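Side-chain contacts in photoreceptor-histidine kinase BphP (Stigmatella aurantiaca DW4/3-1, PDB 6BAF), which binds a bilin chromophore with which it senses light and, as a photoreceptor-histidine kinase, probably passes the signal on through its kinase module: residues V147-V150 with R151-G155; I194-Q197 with A198-L201; H244-Y247 with L248-M251; C273-S277 with G278-V282. One frame throughout, in Å; residues are numbered along the deposited sequence.

Interaction 1: V147-V150 with R151-G155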
loop_
_atom_site.group_PDB
_atom_site.type_symbol
_atom_site.label_atom_id
_atom_site.label_comp_id
_atom_site.label_asym_id
_atom_site.label_seq_id
_atom_site.Cartn_x
_atom_site.Cartn_y
_atom_site.Cartn_z
ATOM N N VAL A 147 2.842 16.830 -5.010
ATOM C CA VAL A 147 3.516 17.080 -6.275
ATOM C C VAL A 147 4.993 16.666 -6.193
ATOM O O VAL A 147 5.534 16.015 -7.108
ATOM C CB VAL A 147 3.232 18.574 -6.573
ATOM C CG1 VAL A 147 4.399 19.548 -6.406
ATOM C CG2 VAL A 147 2.318 18.769 -7.756
ATOM N N GLN A 148 5.651 16.940 -5.058
ATOM C CA GLN A 148 7.013 16.432 -4.856
ATOM C C GLN A 148 7.031 14.908 -4.794
ATOM O O GLN A 148 7.893 14.261 -5.397
ATOM C CB GLN A 148 7.618 16.993 -3.556
ATOM C CG GLN A 148 7.884 18.491 -3.543
ATOM C CD GLN A 148 9.146 18.899 -4.326
ATOM O OE1 GLN A 148 9.680 18.132 -5.161
ATOM N NE2 GLN A 148 9.593 20.144 -4.097
ATOM N N GLU A 149 6.069 14.312 -4.095
ATOM C CA GLU A 149 6.019 12.848 -4.021
ATOM C C GLU A 149 5.777 12.213 -5.395
ATOM O O GLU A 149 6.483 11.270 -5.801
ATOM C CB GLU A 149 4.923 12.442 -3.034
ATOM C CG GLU A 149 4.991 10.994 -2.605
ATOM C CD GLU A 149 6.167 10.729 -1.653
ATOM O OE1 GLU A 149 6.661 11.688 -0.998
ATOM O OE2 GLU A 149 6.600 9.556 -1.573
ATOM N N VAL A 150 4.782 12.718 -6.147
ATOM C CA VAL A 150 4.474 12.094 -7.448
ATOM C C VAL A 150 5.622 12.274 -8.433
ATOM O O VAL A 150 5.901 11.403 -9.259
ATOM C CB VAL A 150 3.165 12.676 -8.017
ATOM C CG1 VAL A 150 2.978 12.216 -9.500
ATOM C CG2 VAL A 150 1.989 12.260 -7.134
ATOM N N ARG A 151 6.268 13.428 -8.416
ATOM C CA ARG A 151 7.394 13.617 -9.322
ATOM C C ARG A 151 8.557 12.706 -8.951
ATOM O O ARG A 151 9.242 12.164 -9.833
ATOM C CB ARG A 151 7.830 15.080 -9.297
ATOM C CG ARG A 151 8.924 15.338 -10.285
ATOM C CD ARG A 151 9.169 16.813 -10.480
ATOM N NE ARG A 151 10.544 17.170 -10.183
ATOM C CZ ARG A 151 11.571 16.899 -10.974
ATOM N NH1 ARG A 151 11.386 16.256 -12.111
ATOM N NH2 ARG A 151 12.792 17.261 -10.629
ATOM N N GLY A 152 8.792 12.514 -7.645
ATOM C CA GLY A 152 9.829 11.578 -7.228
ATOM C C GLY A 152 9.565 10.151 -7.677
ATOM O O GLY A 152 10.456 9.481 -8.200
ATOM N N LEU A 153 8.332 9.664 -7.495
ATOM C CA LEU A 153 8.030 8.286 -7.911
ATOM C C LEU A 153 8.118 8.091 -9.427
ATOM O O LEU A 153 8.567 7.036 -9.896
ATOM C CB LEU A 153 6.634 7.890 -7.434
ATOM C CG LEU A 153 6.527 7.836 -5.925
ATOM C CD1 LEU A 153 5.052 7.782 -5.481
ATOM C CD2 LEU A 153 7.339 6.627 -5.409
ATOM N N THR A 154 7.647 9.064 -10.221
ATOM C CA THR A 154 7.499 8.842 -11.669
ATOM C C THR A 154 8.697 9.328 -12.460
ATOM O O THR A 154 8.936 8.869 -13.587
ATOM C CB THR A 154 6.258 9.585 -12.205
ATOM O OG1 THR A 154 6.462 11.000 -12.030
ATOM C CG2 THR A 154 5.000 9.212 -11.428
ATOM N N GLY A 155 9.438 10.294 -11.936
ATOM C CA GLY A 155 10.459 10.875 -12.786
ATOM C C GLY A 155 9.958 11.884 -13.806
ATOM O O GLY A 155 10.717 12.270 -14.697
#

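Interaction 2: I194-Q197 with A198-L201. With BLR (3-[5-[(Z)-(4-ethenyl-3-methyl-5-oxidanylidene-pyrrol-2-ylidene)methyl]-2-[[5-[(Z)-(3-ethenyl-4-methyl-5-oxidanylidene-pyrrol-2-ylidene)methyl]-3-(3-hydroxy-3-oxopropyl)-4-methyl-1H-pyrrol-2-yl]methyl]-4-methyl-1H-pyrrol-3-yl]propanoic acid), chain B.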
loop_
_atom_site.group_PDB
_atom_site.type_symbol
_atom_site.label_atom_id
_atom_site.label_comp_id
_atom_site.label_asym_id
_atom_site.label_seq_id
_atom_site.Cartn_x
_atom_site.Cartn_y
_atom_site.Cartn_z
ATOM N N ILE A 194 -9.879 21.719 -20.599
ATOM C CA ILE A 194 -10.255 20.365 -20.203
ATOM C C ILE A 194 -11.771 20.339 -20.329
ATOM O O ILE A 194 -12.489 20.640 -19.361
ATOM C CB ILE A 194 -9.772 20.005 -18.785
ATOM C CG1 ILE A 194 -8.295 20.408 -18.605
ATOM C CG2 ILE A 194 -10.048 18.491 -18.507
ATOM C CD1 ILE A 194 -7.642 19.910 -17.255
ATOM N N PRO A 195 -12.287 19.999 -21.498
ATOM C CA PRO A 195 -13.697 20.271 -21.787
ATOM C C PRO A 195 -14.593 19.322 -21.019
ATOM O O PRO A 195 -14.164 18.349 -20.393
ATOM C CB PRO A 195 -13.818 20.061 -23.303
ATOM C CG PRO A 195 -12.678 19.084 -23.628
ATOM C CD PRO A 195 -11.557 19.458 -22.659
ATOM N N ARG A 196 -15.880 19.593 -21.132
ATOM C CA ARG A 196 -16.826 19.075 -20.164
ATOM C C ARG A 196 -16.969 17.554 -20.245
ATOM O O ARG A 196 -17.094 16.885 -19.215
ATOM C CB ARG A 196 -18.150 19.773 -20.367
ATOM C CG ARG A 196 -19.278 18.982 -19.924
ATOM C CD ARG A 196 -20.231 19.926 -19.332
ATOM N NE ARG A 196 -21.551 19.337 -19.410
ATOM C CZ ARG A 196 -22.581 19.771 -18.696
ATOM N NH1 ARG A 196 -22.392 20.780 -17.839
ATOM N NH2 ARG A 196 -23.767 19.181 -18.828
ATOM N N GLN A 197 -16.951 16.974 -21.437
ATOM C CA GLN A 197 -17.033 15.520 -21.471
ATOM C C GLN A 197 -15.749 14.861 -20.949
ATOM O O GLN A 197 -15.799 13.713 -20.498
ATOM C CB GLN A 197 -17.363 15.034 -22.894
ATOM C CG GLN A 197 -16.187 14.987 -23.886
ATOM C CD GLN A 197 -15.773 16.351 -24.433
ATOM O OE1 GLN A 197 -15.813 17.378 -23.728
ATOM N NE2 GLN A 197 -15.368 16.369 -25.704
ATOM N N ALA A 198 -14.603 15.548 -20.997
ATOM C CA ALA A 198 -13.402 15.009 -20.363
ATOM C C ALA A 198 -13.545 15.062 -18.850
ATOM O O ALA A 198 -13.302 14.065 -18.155
ATOM C CB ALA A 198 -12.158 15.781 -20.813
ATOM N N ARG A 199 -13.990 16.206 -18.329
ATOM C CA ARG A 199 -14.170 16.355 -16.896
ATOM C C ARG A 199 -15.150 15.332 -16.350
ATOM O O ARG A 199 -14.965 14.817 -15.242
ATOM C CB ARG A 199 -14.686 17.734 -16.557
ATOM C CG ARG A 199 -13.698 18.890 -16.526
ATOM C CD ARG A 199 -14.562 20.104 -16.135
ATOM N NE ARG A 199 -14.483 21.026 -17.210
ATOM C CZ ARG A 199 -15.468 21.648 -17.827
ATOM N NH1 ARG A 199 -16.745 21.548 -17.478
ATOM N NH2 ARG A 199 -15.094 22.420 -18.814
ATOM N N GLU A 200 -16.215 15.044 -17.102
ATOM C CA GLU A 200 -17.184 14.049 -16.663
ATOM C C GLU A 200 -16.584 12.651 -16.674
ATOM O O GLU A 200 -16.838 11.859 -15.768
ATOM C CB GLU A 200 -18.431 14.095 -17.546
ATOM C CG GLU A 200 -19.397 15.215 -17.166
ATOM C CD GLU A 200 -20.478 15.455 -18.229
ATOM O OE1 GLU A 200 -20.390 14.853 -19.346
ATOM O OE2 GLU A 200 -21.402 16.260 -17.940
ATOM N N LEU A 201 -15.837 12.311 -17.711
ATOM C CA LEU A 201 -15.128 11.041 -17.689
ATOM C C LEU A 201 -14.150 10.973 -16.514
ATOM O O LEU A 201 -14.017 9.926 -15.868
ATOM C CB LEU A 201 -14.403 10.855 -19.011
ATOM C CG LEU A 201 -13.510 9.624 -19.081
ATOM C CD1 LEU A 201 -14.338 8.375 -18.859
ATOM C CD2 LEU A 201 -12.889 9.595 -20.449
HETATM C CHA BLR B . -7.642 16.601 -21.707
HETATM N NA BLR B . -6.363 18.704 -21.107
HETATM C C1A BLR B . -6.674 17.417 -20.891
HETATM C C2A BLR B . -5.975 16.925 -19.785
HETATM C C3A BLR B . -5.236 17.940 -19.292
HETATM C C4A BLR B . -5.474 19.037 -20.133
HETATM C CMA BLR B . -4.322 17.847 -18.034
HETATM C CAA BLR B . -6.081 15.495 -19.249
HETATM C CBA BLR B . -5.194 14.492 -20.030
HETATM C CGA BLR B . -3.714 14.604 -19.630
HETATM O O1A BLR B . -3.428 14.398 -18.415
HETATM O O2A BLR B . -2.782 14.902 -20.472
HETATM C CHB BLR B . -4.941 20.452 -20.069
HETATM N NB BLR B . -2.533 20.027 -19.462
HETATM C C1B BLR B . -3.809 20.834 -19.548
HETATM C C2B BLR B . -3.509 22.162 -18.961
HETATM C C3B BLR B . -2.178 22.225 -18.514
HETATM C C4B BLR B . -1.499 20.928 -18.787
HETATM C CMB BLR B . -4.494 23.329 -18.820
HETATM O OB BLR B . -0.382 20.620 -18.565
HETATM C CAB BLR B . -1.594 23.471 -17.826
HETATM C CBB BLR B . -0.397 23.468 -17.288
HETATM N NC BLR B . -7.988 20.964 -25.070
HETATM C C1C BLR B . -7.800 22.389 -25.560
HETATM C C2C BLR B . -8.902 22.623 -26.541
HETATM C C3C BLR B . -9.741 21.486 -26.670
HETATM C C4C BLR B . -9.214 20.407 -25.775
HETATM C CMC BLR B . -9.074 23.944 -27.259
HETATM O OC BLR B . -6.951 23.153 -25.250
HETATM C CAC BLR B . -10.973 21.366 -27.588
HETATM C CBC BLR B . -11.973 22.265 -27.555
HETATM C CHD BLR B . -9.721 19.221 -25.639
HETATM N ND BLR B . -8.355 18.358 -23.471
HETATM C C1D BLR B . -9.292 18.209 -24.607
HETATM C C2D BLR B . -9.823 16.857 -24.667
HETATM C C3D BLR B . -9.251 16.130 -23.540
HETATM C C4D BLR B . -8.339 17.035 -22.753
HETATM C CMD BLR B . -10.819 16.339 -25.713
HETATM C CAD BLR B . -9.505 14.675 -23.206
HETATM C CBD BLR B . -8.357 13.846 -23.761
HETATM C CGD BLR B . -8.842 12.437 -23.480
HETATM O O1D BLR B . -9.025 12.071 -22.269
HETATM O O2D BLR B . -9.142 11.692 -24.462
#

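Interaction 3: H244-Y247 with L248-M251. With BLR (3-[5-[(Z)-(4-ethenyl-3-methyl-5-oxidanylidene-pyrrol-2-ylidene)methyl]-2-[[5-[(Z)-(3-ethenyl-4-methyl-5-oxidanylidene-pyrrol-2-ylidene)methyl]-3-(3-hydroxy-3-oxopropyl)-4-methyl-1H-pyrrol-2-yl]methyl]-4-methyl-1H-pyrrol-3-yl]propanoic acid), chain B.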
loop_
_atom_site.group_PDB
_atom_site.type_symbol
_atom_site.label_atom_id
_atom_site.label_comp_id
_atom_site.label_asym_id
_atom_site.label_seq_id
_atom_site.Cartn_x
_atom_site.Cartn_y
_atom_site.Cartn_z
ATOM N N HIS A 244 -6.345 16.835 -28.140
ATOM C CA HIS A 244 -5.501 16.981 -26.961
ATOM C C HIS A 244 -4.053 16.642 -27.292
ATOM O O HIS A 244 -3.133 17.314 -26.813
ATOM C CB HIS A 244 -6.007 16.108 -25.804
ATOM C CG HIS A 244 -5.188 16.241 -24.561
ATOM N ND1 HIS A 244 -4.948 17.461 -23.960
ATOM C CD2 HIS A 244 -4.491 15.320 -23.847
ATOM C CE1 HIS A 244 -4.183 17.281 -22.900
ATOM N NE2 HIS A 244 -3.897 15.990 -22.801
ATOM N N LEU A 245 -3.822 15.618 -28.115
ATOM C CA LEU A 245 -2.444 15.333 -28.506
ATOM C C LEU A 245 -1.794 16.518 -29.215
ATOM O O LEU A 245 -0.576 16.719 -29.074
ATOM C CB LEU A 245 -2.373 14.089 -29.370
ATOM C CG LEU A 245 -2.855 12.871 -28.595
ATOM C CD1 LEU A 245 -2.886 11.668 -29.492
ATOM C CD2 LEU A 245 -1.966 12.605 -27.302
ATOM N N GLU A 246 -2.579 17.346 -29.942
ATOM C CA GLU A 246 -1.969 18.505 -30.590
ATOM C C GLU A 246 -1.788 19.660 -29.618
ATOM O O GLU A 246 -0.815 20.408 -29.734
ATOM C CB GLU A 246 -2.770 18.929 -31.828
ATOM C CG GLU A 246 -1.875 19.744 -32.810
ATOM C CD GLU A 246 -0.821 18.881 -33.565
ATOM O OE1 GLU A 246 0.131 19.470 -34.169
ATOM O OE2 GLU A 246 -0.933 17.610 -33.560
ATOM N N TYR A 247 -2.669 19.794 -28.624
ATOM C CA TYR A 247 -2.367 20.658 -27.499
ATOM C C TYR A 247 -1.017 20.307 -26.867
ATOM O O TYR A 247 -0.230 21.197 -26.552
ATOM C CB TYR A 247 -3.467 20.542 -26.463
ATOM C CG TYR A 247 -3.350 21.445 -25.241
ATOM C CD1 TYR A 247 -3.922 22.689 -25.269
ATOM C CD2 TYR A 247 -2.755 21.031 -24.029
ATOM C CE1 TYR A 247 -3.913 23.513 -24.210
ATOM C CE2 TYR A 247 -2.721 21.925 -22.876
ATOM C CZ TYR A 247 -3.308 23.161 -23.008
ATOM O OH TYR A 247 -3.380 24.130 -21.996
ATOM N N LEU A 248 -0.747 19.014 -26.645
ATOM C CA LEU A 248 0.478 18.617 -25.958
ATOM C C LEU A 248 1.682 18.920 -26.834
ATOM O O LEU A 248 2.659 19.525 -26.374
ATOM C CB LEU A 248 0.432 17.122 -25.572
ATOM C CG LEU A 248 -0.566 16.774 -24.443
ATOM C CD1 LEU A 248 -0.581 15.291 -23.991
ATOM C CD2 LEU A 248 -0.333 17.685 -23.290
ATOM N N HIS A 249 1.593 18.552 -28.116
ATOM C CA HIS A 249 2.637 18.870 -29.087
ATOM C C HIS A 249 2.974 20.365 -29.106
ATOM O O HIS A 249 4.149 20.738 -29.076
ATOM C CB HIS A 249 2.203 18.403 -30.466
ATOM C CG HIS A 249 3.280 18.506 -31.501
ATOM N ND1 HIS A 249 3.917 17.398 -32.025
ATOM C CD2 HIS A 249 3.825 19.583 -32.120
ATOM C CE1 HIS A 249 4.812 17.789 -32.920
ATOM N NE2 HIS A 249 4.773 19.110 -32.996
ATOM N N ASN A 250 1.957 21.233 -29.127
ATOM C CA ASN A 250 2.204 22.678 -29.154
ATOM C C ASN A 250 2.745 23.182 -27.836
ATOM O O ASN A 250 3.443 24.204 -27.780
ATOM C CB ASN A 250 0.917 23.467 -29.441
ATOM C CG ASN A 250 1.098 24.988 -29.170
ATOM O OD1 ASN A 250 0.772 25.516 -28.072
ATOM N ND2 ASN A 250 1.703 25.682 -30.156
ATOM N N MET A 251 2.342 22.558 -26.749
ATOM C CA MET A 251 2.887 22.960 -25.486
ATOM C C MET A 251 4.337 22.492 -25.330
ATOM O O MET A 251 4.997 22.886 -24.368
ATOM C CB MET A 251 1.973 22.402 -24.411
ATOM C CG MET A 251 1.971 23.158 -23.174
ATOM S SD MET A 251 0.786 22.321 -22.151
ATOM C CE MET A 251 1.782 21.851 -20.765
HETATM C CHA BLR B . -7.642 16.601 -21.707
HETATM N NA BLR B . -6.363 18.704 -21.107
HETATM C C1A BLR B . -6.674 17.417 -20.891
HETATM C C2A BLR B . -5.975 16.925 -19.785
HETATM C C3A BLR B . -5.236 17.940 -19.292
HETATM C C4A BLR B . -5.474 19.037 -20.133
HETATM C CMA BLR B . -4.322 17.847 -18.034
HETATM C CAA BLR B . -6.081 15.495 -19.249
HETATM C CBA BLR B . -5.194 14.492 -20.030
HETATM C CGA BLR B . -3.714 14.604 -19.630
HETATM O O1A BLR B . -3.428 14.398 -18.415
HETATM O O2A BLR B . -2.782 14.902 -20.472
HETATM C CHB BLR B . -4.941 20.452 -20.069
HETATM N NB BLR B . -2.533 20.027 -19.462
HETATM C C1B BLR B . -3.809 20.834 -19.548
HETATM C C2B BLR B . -3.509 22.162 -18.961
HETATM C C3B BLR B . -2.178 22.225 -18.514
HETATM C C4B BLR B . -1.499 20.928 -18.787
HETATM C CMB BLR B . -4.494 23.329 -18.820
HETATM O OB BLR B . -0.382 20.620 -18.565
HETATM C CAB BLR B . -1.594 23.471 -17.826
HETATM C CBB BLR B . -0.397 23.468 -17.288
HETATM N NC BLR B . -7.988 20.964 -25.070
HETATM C C1C BLR B . -7.800 22.389 -25.560
HETATM C C2C BLR B . -8.902 22.623 -26.541
HETATM C C3C BLR B . -9.741 21.486 -26.670
HETATM C C4C BLR B . -9.214 20.407 -25.775
HETATM C CMC BLR B . -9.074 23.944 -27.259
HETATM O OC BLR B . -6.951 23.153 -25.250
HETATM C CAC BLR B . -10.973 21.366 -27.588
HETATM C CBC BLR B . -11.973 22.265 -27.555
HETATM C CHD BLR B . -9.721 19.221 -25.639
HETATM N ND BLR B . -8.355 18.358 -23.471
HETATM C C1D BLR B . -9.292 18.209 -24.607
HETATM C C2D BLR B . -9.823 16.857 -24.667
HETATM C C3D BLR B . -9.251 16.130 -23.540
HETATM C C4D BLR B . -8.339 17.035 -22.753
HETATM C CMD BLR B . -10.819 16.339 -25.713
HETATM C CAD BLR B . -9.505 14.675 -23.206
HETATM C CBD BLR B . -8.357 13.846 -23.761
HETATM C CGD BLR B . -8.842 12.437 -23.480
HETATM O O1D BLR B . -9.025 12.071 -22.269
HETATM O O2D BLR B . -9.142 11.692 -24.462
#

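Interaction 4: C273-S277 with G278-V282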
loop_
_atom_site.group_PDB
_atom_site.type_symbol
_atom_site.label_atom_id
_atom_site.label_comp_id
_atom_site.label_asym_id
_atom_site.label_seq_id
_atom_site.Cartn_x
_atom_site.Cartn_y
_atom_site.Cartn_z
ATOM N N CYS A 273 0.952 15.562 -14.596
ATOM C CA CYS A 273 2.384 15.399 -14.828
ATOM C C CYS A 273 2.663 15.476 -16.302
ATOM O O CYS A 273 1.881 14.957 -17.116
ATOM C CB CYS A 273 2.935 14.044 -14.336
ATOM S SG CYS A 273 2.395 13.691 -12.657
ATOM N N THR A 274 3.803 16.082 -16.641
ATOM C CA THR A 274 4.172 16.253 -18.036
ATOM C C THR A 274 5.668 16.054 -18.178
ATOM O O THR A 274 6.454 16.367 -17.272
ATOM C CB THR A 274 3.748 17.651 -18.573
ATOM O OG1 THR A 274 4.128 18.657 -17.633
ATOM C CG2 THR A 274 2.208 17.738 -18.728
ATOM N N GLN A 275 6.045 15.510 -19.317
ATOM C CA GLN A 275 7.430 15.272 -19.681
ATOM C C GLN A 275 7.739 16.174 -20.861
ATOM O O GLN A 275 7.024 16.125 -21.866
ATOM C CB GLN A 275 7.635 13.816 -20.080
ATOM C CG GLN A 275 9.091 13.424 -20.211
ATOM C CD GLN A 275 9.771 13.227 -18.855
ATOM O OE1 GLN A 275 9.251 13.609 -17.795
ATOM N NE2 GLN A 275 10.919 12.596 -18.885
ATOM N N VAL A 276 8.761 17.017 -20.736
ATOM C CA VAL A 276 9.190 17.800 -21.891
ATOM C C VAL A 276 10.225 17.015 -22.685
ATOM O O VAL A 276 10.288 17.143 -23.908
ATOM C CB VAL A 276 9.716 19.182 -21.455
ATOM C CG1 VAL A 276 8.730 19.843 -20.499
ATOM C CG2 VAL A 276 11.008 19.053 -20.759
ATOM N N SER A 277 10.973 16.148 -21.996
ATOM C CA SER A 277 12.051 15.290 -22.482
ATOM C C SER A 277 11.600 14.347 -23.573
ATOM O O SER A 277 11.380 14.748 -24.713
ATOM C CB SER A 277 12.617 14.418 -21.335
ATOM O OG SER A 277 13.062 15.180 -20.203
ATOM N N GLY A 278 11.511 13.077 -23.227
ATOM C CA GLY A 278 11.097 12.044 -24.156
ATOM C C GLY A 278 9.886 11.356 -23.553
ATOM O O GLY A 278 9.003 12.042 -23.019
ATOM N N THR A 279 9.862 10.023 -23.569
ATOM C CA THR A 279 8.697 9.259 -23.154
ATOM C C THR A 279 8.665 9.039 -21.640
ATOM O O THR A 279 9.632 9.296 -20.925
ATOM C CB THR A 279 8.684 7.904 -23.842
ATOM O OG1 THR A 279 9.801 7.151 -23.368
ATOM C CG2 THR A 279 8.747 8.079 -25.336
ATOM N N ARG A 280 7.535 8.487 -21.159
ATOM C CA ARG A 280 7.341 8.199 -19.731
ATOM C C ARG A 280 6.384 7.012 -19.580
ATOM O O ARG A 280 5.208 7.169 -19.237
ATOM C CB ARG A 280 6.794 9.416 -18.989
ATOM C CG ARG A 280 7.402 9.575 -17.621
ATOM C CD ARG A 280 8.868 9.900 -17.858
ATOM N NE ARG A 280 9.643 9.586 -16.689
ATOM C CZ ARG A 280 10.884 9.124 -16.735
ATOM N NH1 ARG A 280 11.501 8.932 -17.910
ATOM N NH2 ARG A 280 11.487 8.831 -15.599
ATOM N N TYR A 281 6.900 5.806 -19.823
ATOM C CA TYR A 281 6.151 4.565 -19.580
ATOM C C TYR A 281 6.192 4.204 -18.098
ATOM O O TYR A 281 6.941 3.331 -17.666
ATOM C CB TYR A 281 6.735 3.424 -20.399
ATOM C CG TYR A 281 6.576 3.619 -21.863
ATOM C CD1 TYR A 281 5.448 3.142 -22.503
ATOM C CD2 TYR A 281 7.540 4.284 -22.612
ATOM C CE1 TYR A 281 5.262 3.318 -23.852
ATOM C CE2 TYR A 281 7.385 4.441 -23.979
ATOM C CZ TYR A 281 6.217 3.950 -24.594
ATOM O OH TYR A 281 5.981 4.108 -25.950
ATOM N N VAL A 282 5.348 4.859 -17.311
ATOM C CA VAL A 282 5.332 4.636 -15.855
ATOM C C VAL A 282 4.908 3.196 -15.550
ATOM O O VAL A 282 3.844 2.756 -16.019
ATOM C CB VAL A 282 4.388 5.635 -15.182
ATOM C CG1 VAL A 282 4.456 5.501 -13.660
ATOM C CG2 VAL A 282 4.699 7.045 -15.635
HETATM O O HOH W 1 12.220 10.230 -20.758
#

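Interaction 1: V147-V150 with R151-G155
Thr154 turns back on Val150 one turn earlier, a side-chain-to-backbone link at the C-terminal end of the GAF-domain helix 139-154. Backbone hydrogen bonds set the frame. Arg151 N reaches Val147 O at 3.0 Å, and Gly152 to Gln148 and Leu153 to Glu149 repeat the alpha-helical pattern. Gly155, with a phi of 79°, is the first residue to leave helical geometry, although its N still bonds to Arg151 O at 2.8 Å.

The side-chain hydrogen bond is the distinctive one. With chi1 at 64°, Thr154 OG1 sits between its own N and carbonyl carbon and gives its proton to Val150 O at 2.9 Å. Thr154 N bonds to the same oxygen at 3.1 Å, from the other face of the carbonyl plane, so Val150 O is gripped twice. The hydroxyl also meets Phe156 N just beyond the helix.

Charged ends look elsewhere: Glu149 pairs with Arg132, and Arg151 NH1 bonds to Phe156 O. Apolar contact is lighter. Glu149 CG lies 4.3 Å from Leu153 CD1, while Val150 and Thr154 both rest on Cys290 of helix 284-300. Beside the shared carbonyl, Val150 CG1 meets Thr154 CG2 at 4.1 Å.

Interaction 2: I194-Q197 with A198-L201
Arg199 folds its guanidinium back to the carbonyl of Ile194, which lies just ahead of helix 196-202 and belongs, with Pro195, to the Pro-Ala-Ser-Asp-Ile-Pro signature of this phytochrome. Arg199 NE gives Ile194 O a bent hydrogen bond of 3.0 Å (132° at the hydrogen), and NH2 adds a weak one while bonding also to Ala191 O. A bend at chi3 (-119°) brings the group round, one face lying over Arg196 CA.

Pro195, at the N-cap position, offers its O to Arg199 N at 3.0 Å, in the carbonyl plane, and weakly to Ala198 N. Gln197 NE2 is satisfied outside the helix, by the carbonyls of Cys3 and Glu6. Arg196 NE and Glu200 OE2, 3.4 Å apart, form a salt bridge by charge alone, since the oxygen lies well out of the guanidinium plane. A leucine in place of Arg199 would probably leave Ile194 O and Ala191 O without these donors and free the turn before the helix to shift.

The apolar side faces the bilin: Pro195 CD approaches BLR C1D at 3.2 Å and Ile194 CG1 approaches BLR C4A at 3.5 Å. Ile194 also packs on Tyr162 and Phe164 of strand 158-164 and on Leu270 of strand 266-275, where Arg199 touches Leu267; thus a residue leading into helix 196-202 touches both the sheet and the chromophore.

Interaction 3: H244-Y247 with L248-M251
His244 and Leu248, one turn apart on helix 242-251, form a CH-pi contact on the wall of the bilin pocket in the GAF domain. Leu248 CG stands over one face of the imidazole, 4.1 Å from its centroid, and the opposite face lies against BLR C1A. The ring is therefore layered between an aliphatic branch and the chromophore. Its CG is anti to the backbone N (chi1 -179°), which swings the imidazole out along the bilin.

Hydrogen bonding to the ligand runs at the ring's edge. His244 NE2 donates in plane to the propionate oxygen O2A of BLR at 2.8 Å, nearly straight at 162°. Within the helix, Leu248 N bonds to His244 O at 2.9 Å, and Met251 N likewise bonds to Tyr247 O.

A Met-aromatic contact follows one turn on. Met251 SD meets Tyr247 CE2 at 3.6 Å, approaching the ring obliquely. Both side chains attend to the terminal lactam rings: Tyr247 CD1 is 3.1 Å from BLR OC, and Met251 CE is 3.3 Å from BLR OB. His244, Leu245 and Leu248 also touch Ile210 of strand 207-210.

The division of labour is plain: Leu248 on one face and the conjugated bilin on the other probably limit the rotation of the imidazole, while its in-plane N-H is directed at the propionate, so position and hydrogen bond reinforce each other.

Interaction 4: C273-S277 with G278-V282
Gln275 starts with CG anti to its backbone N (chi1 -169°) and then bends at chi2 (76°), while Arg280 bends at its own chi2 (67°); together these torsions bring the two side chains together, crossing obliquely, with the amide and guanidinium planes nearly parallel. The touching atoms are Gln275 NE2 and Arg280 CD, 3.5 Å apart.

A water joins the polar ends. It accepts from Gln275 NE2 at 3.3 Å and donates to Thr279 O at 2.8 Å, with a weak bond from Arg280 NH1. The other amide atom, Gln275 OE1, is taken by the backbone N of Asp157; the carboxylate of the same residue accepts from Val276 N and bonds to Ser277 OG. Gln275 CG presses on Gly278 O at 3.1 Å, and that oxygen is buried with no polar partner in the model. An alanine in place of Gln275 would probably strip the water of one donor, leave Asp157 N without its acceptor and open a gap beside the Arg280 chain.

Here strand 266-275 gives way to the loop that leads to helix 284-300. Gln275 and Arg280 both lie on Ala255 of the adjacent strand 255-263, Arg280 NH2 bonds to Thr154 O at the end of helix 139-154, and Val282 O meets Arg287 of the following helix.

How the interactions relate
All four contacts are local and lie within the GAF domain, yet their chemistry follows their place. Interaction 2 is buried and interaction 3 partly so; both face BLR, the centres of the two contacts being about 17 Å apart, one mainly through apolar packing and the other with a directed hydrogen bond as well. Interaction 1, partly buried, closes a helix by backbone and hydroxyl bonds, whereas interaction 4, at the surface, relies on water. Interactions 1 and 4 meet directly: besides the Thr154 to Arg280 link, Val150 CG1 packs on Cys273 SG at 3.5 Å, joining helix to strand. Strand 266-275 recurs, carrying interaction 4 and backing interaction 2.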